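Long-range contacts in coenzyme A transferase (Yersinia pestis, PDB 3QLI), which probably transfers coenzyme A between acyl-CoA thioesters and free carboxylates such as acetate, and binds coenzyme A: residues 134-139 with 167-172; 290-295 with 318-323; 330-335 with 368-373. All blocks are in the same frame, centred on the assembly; numbering follows the deposited sequence.

Contact 1. Residues 134-139 with 167-172; sequences LLAEEI and SRIARS
Ala136 pushes its methyl group into the side chains of three residues of the helix 167-172: Arg168, Ile169 and Ser172. Against Arg168 it lies over one face of the guanidinium, 3.4 Å above the plane and displaced toward the rim, where its CB is 3.6 Å from NH2. On another side the same CB meets Ile169 CD1 at 3.7 Å. That CD1 also reaches Leu135 CB at 3.6 Å, so the tip of the isoleucine fills the angle between two successive residues of helix 134-139.

The polar half of the contact lies toward solvent. Arg168 NH2 donates to Glu137 OE2 over 3.0 Å in a nearly straight bond that is also a salt bridge. The oxygen lies in the guanidinium plane and uses its anti lone pair, while the carboxylate itself is turned 59° from that plane. A water closes a small ring by donating to Glu137 OE2 and accepting from Arg168 NH1.

Behind this first shell, Arg168 CG leaves anti to the backbone N and the bend at chi2 (67°) turns CD; from there the guanidinium comes to lie against Ala136 with NE toward Ser172. That NE, at the edge of the group, donates to Ser172 OG, one turn further along the same helix, at 2.8 Å, which restrains the rotation of the guanidinium. Deeper down, Ile169 packs on Phe144 of strand 143-148 and Leu135 on Tyr73 of strand 70-74. The axes of the two segments come within 9.5 Å of each other at 48°: these are neighbouring helices packed on a parallel sheet, as in the Rossmann-like alpha/beta fold of the N-terminal domain.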
loop_
_atom_site.group_PDB
_atom_site.type_symbol
_atom_site.label_atom_id
_atom_site.label_comp_id
_atom_site.label_asym_id
_atom_site.label_seq_id
_atom_site.Cartn_x
_atom_site.Cartn_y
_atom_site.Cartn_z
ATOM N N LEU A 134 16.568 3.031 0.872
ATOM C CA LEU A 134 16.622 3.161 2.322
ATOM C C LEU A 134 18.010 2.809 2.847
ATOM O O LEU A 134 18.565 3.535 3.677
ATOM C CB LEU A 134 15.542 2.299 2.993
ATOM C CG LEU A 134 15.163 2.621 4.443
ATOM C CD1 LEU A 134 14.266 3.844 4.531
ATOM C CD2 LEU A 134 14.450 1.422 5.023
ATOM N N LEU A 135 18.581 1.708 2.364
ATOM C CA LEU A 135 19.915 1.328 2.822
ATOM C C LEU A 135 20.979 2.351 2.404
ATOM O O LEU A 135 21.861 2.722 3.186
ATOM C CB LEU A 135 20.280 -0.068 2.299
ATOM C CG LEU A 135 19.511 -1.184 3.001
ATOM C CD1 LEU A 135 19.527 -2.479 2.184
ATOM C CD2 LEU A 135 20.085 -1.412 4.406
ATOM N N ALA A 136 20.885 2.813 1.167
ATOM C CA ALA A 136 21.925 3.664 0.607
ATOM C C ALA A 136 21.831 5.077 1.158
ATOM O O ALA A 136 22.847 5.765 1.313
ATOM C CB ALA A 136 21.828 3.683 -0.907
ATOM N N GLU A 137 20.612 5.513 1.456
ATOM C CA GLU A 137 20.378 6.934 1.708
ATOM C C GLU A 137 19.991 7.258 3.152
ATOM O O GLU A 137 20.721 7.958 3.825
ATOM C CB GLU A 137 19.372 7.516 0.704
ATOM C CG GLU A 137 19.958 7.586 -0.709
ATOM C CD GLU A 137 18.975 8.069 -1.765
ATOM O OE1 GLU A 137 17.969 8.732 -1.425
ATOM O OE2 GLU A 137 19.221 7.776 -2.953
ATOM N N GLU A 138 18.859 6.758 3.639
ATOM C CA GLU A 138 18.483 7.081 5.013
ATOM C C GLU A 138 19.418 6.435 6.019
ATOM O O GLU A 138 19.823 7.063 6.994
ATOM C CB GLU A 138 17.040 6.683 5.318
ATOM C CG GLU A 138 16.016 7.756 4.923
ATOM C CD GLU A 138 15.500 7.542 3.520
ATOM O OE1 GLU A 138 16.161 6.811 2.740
ATOM O OE2 GLU A 138 14.441 8.104 3.188
ATOM N N ILE A 139 19.766 5.179 5.779
ATOM C CA ILE A 139 20.596 4.443 6.726
ATOM C C ILE A 139 22.076 4.656 6.453
ATOM O O ILE A 139 22.829 5.089 7.337
ATOM C CB ILE A 139 20.256 2.945 6.686
ATOM C CG1 ILE A 139 18.814 2.727 7.179
ATOM C CG2 ILE A 139 21.278 2.144 7.502
ATOM C CD1 ILE A 139 18.238 1.344 6.836
ATOM N N SER A 167 22.485 -4.922 -5.843
ATOM C CA SER A 167 23.089 -4.236 -6.990
ATOM C C SER A 167 23.278 -2.732 -6.763
ATOM O O SER A 167 24.194 -2.119 -7.320
ATOM C CB SER A 167 22.288 -4.498 -8.277
ATOM O OG SER A 167 20.966 -3.998 -8.162
ATOM N N ARG A 168 22.412 -2.133 -5.954
ATOM C CA ARG A 168 22.593 -0.732 -5.564
ATOM C C ARG A 168 23.654 -0.561 -4.466
ATOM O O ARG A 168 24.538 0.303 -4.557
ATOM C CB ARG A 168 21.265 -0.144 -5.065
ATOM C CG ARG A 168 21.385 1.222 -4.372
ATOM C CD ARG A 168 21.798 2.311 -5.345
ATOM N NE ARG A 168 21.925 3.625 -4.699
ATOM C CZ ARG A 168 20.913 4.456 -4.463
ATOM N NH1 ARG A 168 19.672 4.118 -4.800
ATOM N NH2 ARG A 168 21.142 5.624 -3.869
ATOM N N ILE A 169 23.562 -1.375 -3.423
ATOM C CA ILE A 169 24.405 -1.154 -2.252
ATOM C C ILE A 169 25.854 -1.544 -2.541
ATOM O O ILE A 169 26.767 -0.990 -1.934
ATOM C CB ILE A 169 23.889 -1.888 -1.005
ATOM C CG1 ILE A 169 22.445 -1.466 -0.716
ATOM C CG2 ILE A 169 24.799 -1.590 0.205
ATOM C CD1 ILE A 169 22.254 0.060 -0.688
ATOM N N ALA A 170 26.062 -2.481 -3.469
ATOM C CA ALA A 170 27.423 -2.845 -3.896
ATOM C C ALA A 170 28.147 -1.622 -4.436
ATOM O O ALA A 170 29.369 -1.487 -4.300
ATOM C CB ALA A 170 27.391 -3.958 -4.949
ATOM N N ARG A 171 27.375 -0.729 -5.042
ATOM C CA ARG A 171 27.903 0.495 -5.628
ATOM C C ARG A 171 27.856 1.668 -4.652
ATOM O O ARG A 171 28.776 2.483 -4.617
ATOM C CB ARG A 171 27.154 0.833 -6.926
ATOM C CG ARG A 171 27.337 -0.252 -7.995
ATOM C CD ARG A 171 26.340 -0.164 -9.116
ATOM N NE ARG A 171 26.777 -0.958 -10.266
ATOM C CZ ARG A 171 26.566 -2.266 -10.419
ATOM N NH1 ARG A 171 25.917 -2.973 -9.485
ATOM N NH2 ARG A 171 27.011 -2.869 -11.519
ATOM N N SER A 172 26.811 1.747 -3.836
ATOM C CA SER A 172 26.701 2.870 -2.902
ATOM C C SER A 172 27.498 2.693 -1.601
ATOM O O SER A 172 27.889 3.675 -0.997
ATOM C CB SER A 172 25.240 3.203 -2.590
ATOM O OG SER A 172 24.598 3.714 -3.755
HETATM O O HOH W 1 17.442 6.259 -4.890
#

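Contact 2. Residues 290-295 with 318-323; sequences RSVFTF and DYVNDP
Val320, the last residue of the one-turn helix 317-320, packs on Val292 and Thr294 in a buried, apolar contact between that helix and one face of the weakly bonded strand 291-293 and the residue after it. No hydrogen bond crosses between 290-295 and 318-323; the contact is van der Waals packing.

One methyl does most of the touching. Val320 CG2 lies 3.8 Å from Val292 CG1 and 3.9 Å from Thr294 CB, fitting between two side chains, two residues apart, that point the same way, while the intervening Phe293, whose CB points away, contributes its carbonyl oxygen, 4.1 Å from Val320 CG2. A chi1 of 167° sets Val292 CG1 anti to the backbone N, which brings it to the methyl of Val320. The two valines slide past each other in opposite directions rather than meeting head on.

Thr294 turns OG1 anti to its backbone N (chi1 -152°), where it bonds to the carbonyl oxygen of Arg315; its carbon side is what faces the valine. Farther along, Thr294 CG2 comes within 4.5 Å of Asn321 OD1, a loose contact at the margin. The other end of that amide matters more: Asn321 ND2 hydrogen-bonds to Glu264 OE1 and to Asp365 OD2. Asn321 is the residue at which the chain leaves the helix, and Val320 O is in turn bonded to His262 NE2. Strand 291-293 for its part pairs in parallel with 312-314.

Glu264 has been seen covalently joined to coenzyme A, although none is bound to this chain here. An acetate, probably from the crystallisation liquor but perhaps marking the pocket, lies about 6 Å from the side chain of Asn321. Val320 precedes Asn321, a second-shell residue bonded to Glu264, and its packing therefore lies just behind the coenzyme A site, consistent with a CoA transferase active site built round a glutamate.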
loop_
_atom_site.group_PDB
_atom_site.type_symbol
_atom_site.label_atom_id
_atom_site.label_comp_id
_atom_site.label_asym_id
_atom_site.label_seq_id
_atom_site.Cartn_x
_atom_site.Cartn_y
_atom_site.Cartn_z
ATOM N N ARG A 290 12.282 -12.523 -21.646
ATOM C CA ARG A 290 13.158 -12.877 -20.524
ATOM C C ARG A 290 12.399 -12.991 -19.205
ATOM O O ARG A 290 11.468 -12.232 -18.950
ATOM C CB ARG A 290 14.356 -11.921 -20.417
ATOM C CG ARG A 290 14.001 -10.509 -20.039
ATOM C CD ARG A 290 15.133 -9.525 -20.328
ATOM N NE ARG A 290 14.701 -8.148 -20.058
ATOM C CZ ARG A 290 15.374 -7.062 -20.420
ATOM N NH1 ARG A 290 16.532 -7.171 -21.070
ATOM N NH2 ARG A 290 14.884 -5.867 -20.135
ATOM N N SER A 291 12.782 -13.974 -18.391
ATOM C CA SER A 291 12.170 -14.171 -17.085
ATOM C C SER A 291 12.857 -13.240 -16.090
ATOM O O SER A 291 14.078 -13.293 -15.922
ATOM C CB SER A 291 12.320 -15.625 -16.624
ATOM O OG SER A 291 11.590 -16.517 -17.451
ATOM N N VAL A 292 12.072 -12.379 -15.451
ATOM C CA VAL A 292 12.612 -11.369 -14.528
ATOM C C VAL A 292 12.383 -11.779 -13.080
ATOM O O VAL A 292 11.292 -12.271 -12.734
ATOM C CB VAL A 292 11.966 -9.985 -14.800
ATOM C CG1 VAL A 292 12.269 -9.003 -13.681
ATOM C CG2 VAL A 292 12.448 -9.435 -16.147
ATOM N N PHE A 293 13.414 -11.592 -12.242
ATOM C CA PHE A 293 13.341 -11.892 -10.811
ATOM C C PHE A 293 14.303 -10.961 -10.069
ATOM O O PHE A 293 15.176 -10.354 -10.689
ATOM C CB PHE A 293 13.714 -13.356 -10.527
ATOM C CG PHE A 293 15.189 -13.660 -10.717
ATOM C CD1 PHE A 293 16.033 -13.794 -9.622
ATOM C CD2 PHE A 293 15.730 -13.789 -12.000
ATOM C CE1 PHE A 293 17.389 -14.064 -9.785
ATOM C CE2 PHE A 293 17.088 -14.060 -12.182
ATOM C CZ PHE A 293 17.921 -14.198 -11.073
ATOM N N THR A 294 14.148 -10.835 -8.754
ATOM C CA THR A 294 15.058 -9.974 -7.996
ATOM C C THR A 294 16.023 -10.735 -7.072
ATOM O O THR A 294 17.125 -10.262 -6.815
ATOM C CB THR A 294 14.322 -8.835 -7.243
ATOM O OG1 THR A 294 15.211 -7.723 -7.093
ATOM C CG2 THR A 294 13.810 -9.281 -5.870
ATOM N N PHE A 295 15.621 -11.907 -6.590
ATOM C CA PHE A 295 16.581 -12.843 -5.995
ATOM C C PHE A 295 16.071 -14.286 -6.147
ATOM O O PHE A 295 14.876 -14.513 -6.399
ATOM C CB PHE A 295 16.947 -12.453 -4.542
ATOM C CG PHE A 295 15.922 -12.856 -3.505
ATOM C CD1 PHE A 295 16.139 -13.968 -2.698
ATOM C CD2 PHE A 295 14.756 -12.121 -3.327
ATOM C CE1 PHE A 295 15.211 -14.351 -1.738
ATOM C CE2 PHE A 295 13.822 -12.489 -2.362
ATOM C CZ PHE A 295 14.050 -13.602 -1.564
ATOM N N ASP A 318 13.561 -2.415 -6.603
ATOM C CA ASP A 318 12.746 -1.214 -6.779
ATOM C C ASP A 318 12.118 -1.157 -8.175
ATOM O O ASP A 318 11.225 -0.351 -8.424
ATOM C CB ASP A 318 13.533 0.068 -6.457
ATOM C CG ASP A 318 14.835 0.187 -7.250
ATOM O OD1 ASP A 318 15.587 -0.804 -7.393
ATOM O OD2 ASP A 318 15.117 1.301 -7.725
ATOM N N TYR A 319 12.577 -2.022 -9.077
ATOM C CA TYR A 319 11.890 -2.226 -10.365
ATOM C C TYR A 319 10.898 -3.374 -10.253
ATOM O O TYR A 319 9.699 -3.234 -10.534
ATOM C CB TYR A 319 12.910 -2.540 -11.465
ATOM C CG TYR A 319 12.328 -2.925 -12.825
ATOM C CD1 TYR A 319 12.022 -1.954 -13.772
ATOM C CD2 TYR A 319 12.107 -4.259 -13.167
ATOM C CE1 TYR A 319 11.504 -2.292 -15.007
ATOM C CE2 TYR A 319 11.585 -4.603 -14.404
ATOM C CZ TYR A 319 11.287 -3.610 -15.321
ATOM O OH TYR A 319 10.777 -3.942 -16.565
ATOM N N VAL A 320 11.407 -4.527 -9.844
ATOM C CA VAL A 320 10.614 -5.745 -9.882
ATOM C C VAL A 320 9.360 -5.635 -9.030
ATOM O O VAL A 320 8.280 -6.086 -9.443
ATOM C CB VAL A 320 11.438 -6.955 -9.408
ATOM C CG1 VAL A 320 10.539 -8.176 -9.236
ATOM C CG2 VAL A 320 12.591 -7.230 -10.390
ATOM N N ASN A 321 9.504 -5.053 -7.841
ATOM C CA ASN A 321 8.394 -4.966 -6.894
ATOM C C ASN A 321 7.645 -3.629 -6.954
ATOM O O ASN A 321 6.862 -3.331 -6.063
ATOM C CB ASN A 321 8.872 -5.215 -5.447
ATOM C CG ASN A 321 9.079 -6.687 -5.149
ATOM O OD1 ASN A 321 9.752 -7.387 -5.903
ATOM N ND2 ASN A 321 8.461 -7.179 -4.065
ATOM N N ASP A 322 7.879 -2.827 -7.990
ATOM C CA ASP A 322 7.094 -1.605 -8.181
ATOM C C ASP A 322 5.735 -2.002 -8.763
ATOM O O ASP A 322 5.665 -2.545 -9.865
ATOM C CB ASP A 322 7.818 -0.658 -9.145
ATOM C CG ASP A 322 7.079 0.663 -9.348
ATOM O OD1 ASP A 322 5.864 0.742 -9.041
ATOM O OD2 ASP A 322 7.724 1.619 -9.826
ATOM N N PRO A 323 4.644 -1.744 -8.030
ATOM C CA PRO A 323 3.350 -2.178 -8.575
ATOM C C PRO A 323 3.060 -1.584 -9.949
ATOM O O PRO A 323 2.386 -2.233 -10.753
ATOM C CB PRO A 323 2.334 -1.656 -7.548
ATOM C CG PRO A 323 3.122 -1.537 -6.263
ATOM C CD PRO A 323 4.521 -1.151 -6.682
#

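Contact 3. Residues 330-335 with 368-373; sequences DNVVSI and RGAYAS
Ser373, Ala370 and Val332 hold this contact together: the start of strand 332-337 lies against the last turn of helix 363-372, and the three side chains interlock where the two meet.

Ser373, the first residue to leave the helix, turns OG anti to its backbone N (chi1 169°). There OG takes the N-H of Val332 over 3.2 Å in an almost straight bond, 169° at the hydrogen. The same oxygen is bonded to the carbonyl of Asn329, so its partners are backbone groups, one ahead of the strand and one at its first residue. Asn331 N is equally near OG, but its angle is too poor for a hydrogen bond.

Val332 answers with both branches. CG2 settles beside the serine, 3.6 Å from Ser373 CB, whereas CG1, placed anti to the backbone N, reaches the helix at Ala370, 3.7 Å from its CB. Ala370 is small enough to bring the backbones close, its CA lying 5.2 Å from Val332 CA. Its methyl also touches the next inward-facing residue of the strand, Ser334, CB to CB at 3.6 Å. The hydroxyl of Ser334 is engaged elsewhere, with Gln239 OE1 of strand 237-240, so that here the serine presents carbon to the helix.

Val333, between them, faces the other side of the sheet, and on the far face of the helix Tyr371 bonds through its OH to Glu138 of the second subunit.

Taken together, the chemistry is an apolar seam of methyl and methylene groups, with Ser373 OG at one end bonded to the backbone. With a backbone N-H on one hand and a carbonyl on the other, Ser373 OG has partners for both donor and acceptor roles, and ties the end of the helix to the beginning of the strand.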
loop_
_atom_site.group_PDB
_atom_site.type_symbol
_atom_site.label_atom_id
_atom_site.label_comp_id
_atom_site.label_asym_id
_atom_site.label_seq_id
_atom_site.Cartn_x
_atom_site.Cartn_y
_atom_site.Cartn_z
ATOM N N ASP A 330 0.317 -7.714 -19.024
ATOM C CA ASP A 330 -1.064 -8.170 -18.998
ATOM C C ASP A 330 -1.158 -9.541 -18.351
ATOM O O ASP A 330 -0.197 -10.323 -18.398
ATOM C CB ASP A 330 -1.618 -8.279 -20.419
ATOM C CG ASP A 330 -1.881 -6.925 -21.061
ATOM O OD1 ASP A 330 -1.586 -5.878 -20.446
ATOM O OD2 ASP A 330 -2.381 -6.919 -22.205
ATOM N N ASN A 331 -2.316 -9.835 -17.758
ATOM C CA ASN A 331 -2.602 -11.169 -17.255
ATOM C C ASN A 331 -1.609 -11.615 -16.194
ATOM O O ASN A 331 -1.261 -12.786 -16.119
ATOM C CB ASN A 331 -2.640 -12.184 -18.411
ATOM C CG ASN A 331 -3.711 -11.846 -19.449
ATOM O OD1 ASN A 331 -4.886 -11.687 -19.120
ATOM N ND2 ASN A 331 -3.298 -11.713 -20.699
ATOM N N VAL A 332 -1.152 -10.679 -15.371
ATOM C CA VAL A 332 -0.336 -11.054 -14.228
ATOM C C VAL A 332 -1.131 -11.994 -13.334
ATOM O O VAL A 332 -2.324 -11.778 -13.084
ATOM C CB VAL A 332 0.095 -9.819 -13.411
ATOM C CG1 VAL A 332 0.759 -10.246 -12.096
ATOM C CG2 VAL A 332 1.042 -8.949 -14.242
ATOM N N VAL A 333 -0.486 -13.066 -12.883
ATOM C CA VAL A 333 -1.061 -13.861 -11.809
ATOM C C VAL A 333 -0.048 -13.922 -10.684
ATOM O O VAL A 333 1.050 -14.438 -10.866
ATOM C CB VAL A 333 -1.436 -15.282 -12.238
ATOM C CG1 VAL A 333 -1.979 -16.047 -11.041
ATOM C CG2 VAL A 333 -2.478 -15.242 -13.374
ATOM N N SER A 334 -0.421 -13.347 -9.541
ATOM C CA SER A 334 0.401 -13.366 -8.339
ATOM C C SER A 334 -0.124 -14.445 -7.408
ATOM O O SER A 334 -1.301 -14.436 -7.050
ATOM C CB SER A 334 0.331 -12.016 -7.632
ATOM O OG SER A 334 0.816 -12.128 -6.299
ATOM N N ILE A 335 0.745 -15.378 -7.027
ATOM C CA ILE A 335 0.357 -16.460 -6.134
ATOM C C ILE A 335 1.201 -16.414 -4.873
ATOM O O ILE A 335 2.398 -16.704 -4.902
ATOM C CB ILE A 335 0.521 -17.830 -6.823
ATOM C CG1 ILE A 335 -0.357 -17.899 -8.079
ATOM C CG2 ILE A 335 0.195 -18.976 -5.847
ATOM C CD1 ILE A 335 0.113 -18.919 -9.124
ATOM N N ARG A 368 -1.105 -5.741 -5.075
ATOM C CA ARG A 368 -1.479 -4.488 -5.733
ATOM C C ARG A 368 -1.201 -4.511 -7.231
ATOM O O ARG A 368 -2.029 -4.096 -8.038
ATOM C CB ARG A 368 -0.702 -3.326 -5.108
ATOM C CG ARG A 368 -1.051 -3.021 -3.657
ATOM C CD ARG A 368 0.027 -2.080 -3.058
ATOM N NE ARG A 368 -0.404 -1.387 -1.846
ATOM C CZ ARG A 368 0.430 -0.799 -0.983
ATOM N NH1 ARG A 368 1.741 -0.849 -1.196
ATOM N NH2 ARG A 368 -0.035 -0.166 0.099
ATOM N N GLY A 369 -0.008 -4.957 -7.606
ATOM C CA GLY A 369 0.392 -4.959 -8.999
ATOM C C GLY A 369 -0.441 -5.902 -9.852
ATOM O O GLY A 369 -0.835 -5.548 -10.967
ATOM N N ALA A 370 -0.723 -7.099 -9.335
ATOM C CA ALA A 370 -1.508 -8.071 -10.097
ATOM C C ALA A 370 -2.924 -7.548 -10.349
ATOM O O ALA A 370 -3.451 -7.691 -11.443
ATOM C CB ALA A 370 -1.547 -9.433 -9.385
ATOM N N TYR A 371 -3.534 -6.920 -9.348
ATOM C CA TYR A 371 -4.884 -6.383 -9.536
ATOM C C TYR A 371 -4.895 -5.274 -10.592
ATOM O O TYR A 371 -5.826 -5.180 -11.392
ATOM C CB TYR A 371 -5.487 -5.882 -8.219
ATOM C CG TYR A 371 -6.941 -5.470 -8.357
ATOM C CD1 TYR A 371 -7.923 -6.416 -8.621
ATOM C CD2 TYR A 371 -7.330 -4.140 -8.215
ATOM C CE1 TYR A 371 -9.265 -6.049 -8.763
ATOM C CE2 TYR A 371 -8.659 -3.760 -8.349
ATOM C CZ TYR A 371 -9.622 -4.721 -8.620
ATOM O OH TYR A 371 -10.944 -4.356 -8.762
ATOM N N ALA A 372 -3.856 -4.440 -10.596
ATOM C CA ALA A 372 -3.761 -3.330 -11.552
ATOM C C ALA A 372 -3.518 -3.798 -12.995
ATOM O O ALA A 372 -3.849 -3.097 -13.955
ATOM C CB ALA A 372 -2.663 -2.339 -11.114
ATOM N N SER A 373 -2.906 -4.972 -13.140
ATOM C CA SER A 373 -2.622 -5.543 -14.449
ATOM C C SER A 373 -3.918 -5.784 -15.218
ATOM O O SER A 373 -4.906 -6.251 -14.649
ATOM C CB SER A 373 -1.907 -6.887 -14.274
ATOM O OG SER A 373 -1.834 -7.590 -15.500
#

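How the contacts relate
From the N terminus the three contacts follow in series, none nested or crossed. Contact 1 closes a 27-residue loop between two helices of the N-terminal domain, spanning strands 143-148 and 156-158. Contact 2 closes the next, 22 residues long, and joins strand 291-293 to the helix that ends at Val320. Contact 3 bridges 32 residues within the C-terminal domain. Contacts 2 and 3 touch where Pro323 CB packs on Gly369 N and Arg368 CB. Contact 1 touches neither within the chain, its nearest atoms about 6 Å from contact 2 and 14 Å from contact 3, but it meets contact 3 across the dimer, Glu138 OE2 bonding Tyr371 OH of the second subunit. Contact 2 reaches that subunit through Pro323.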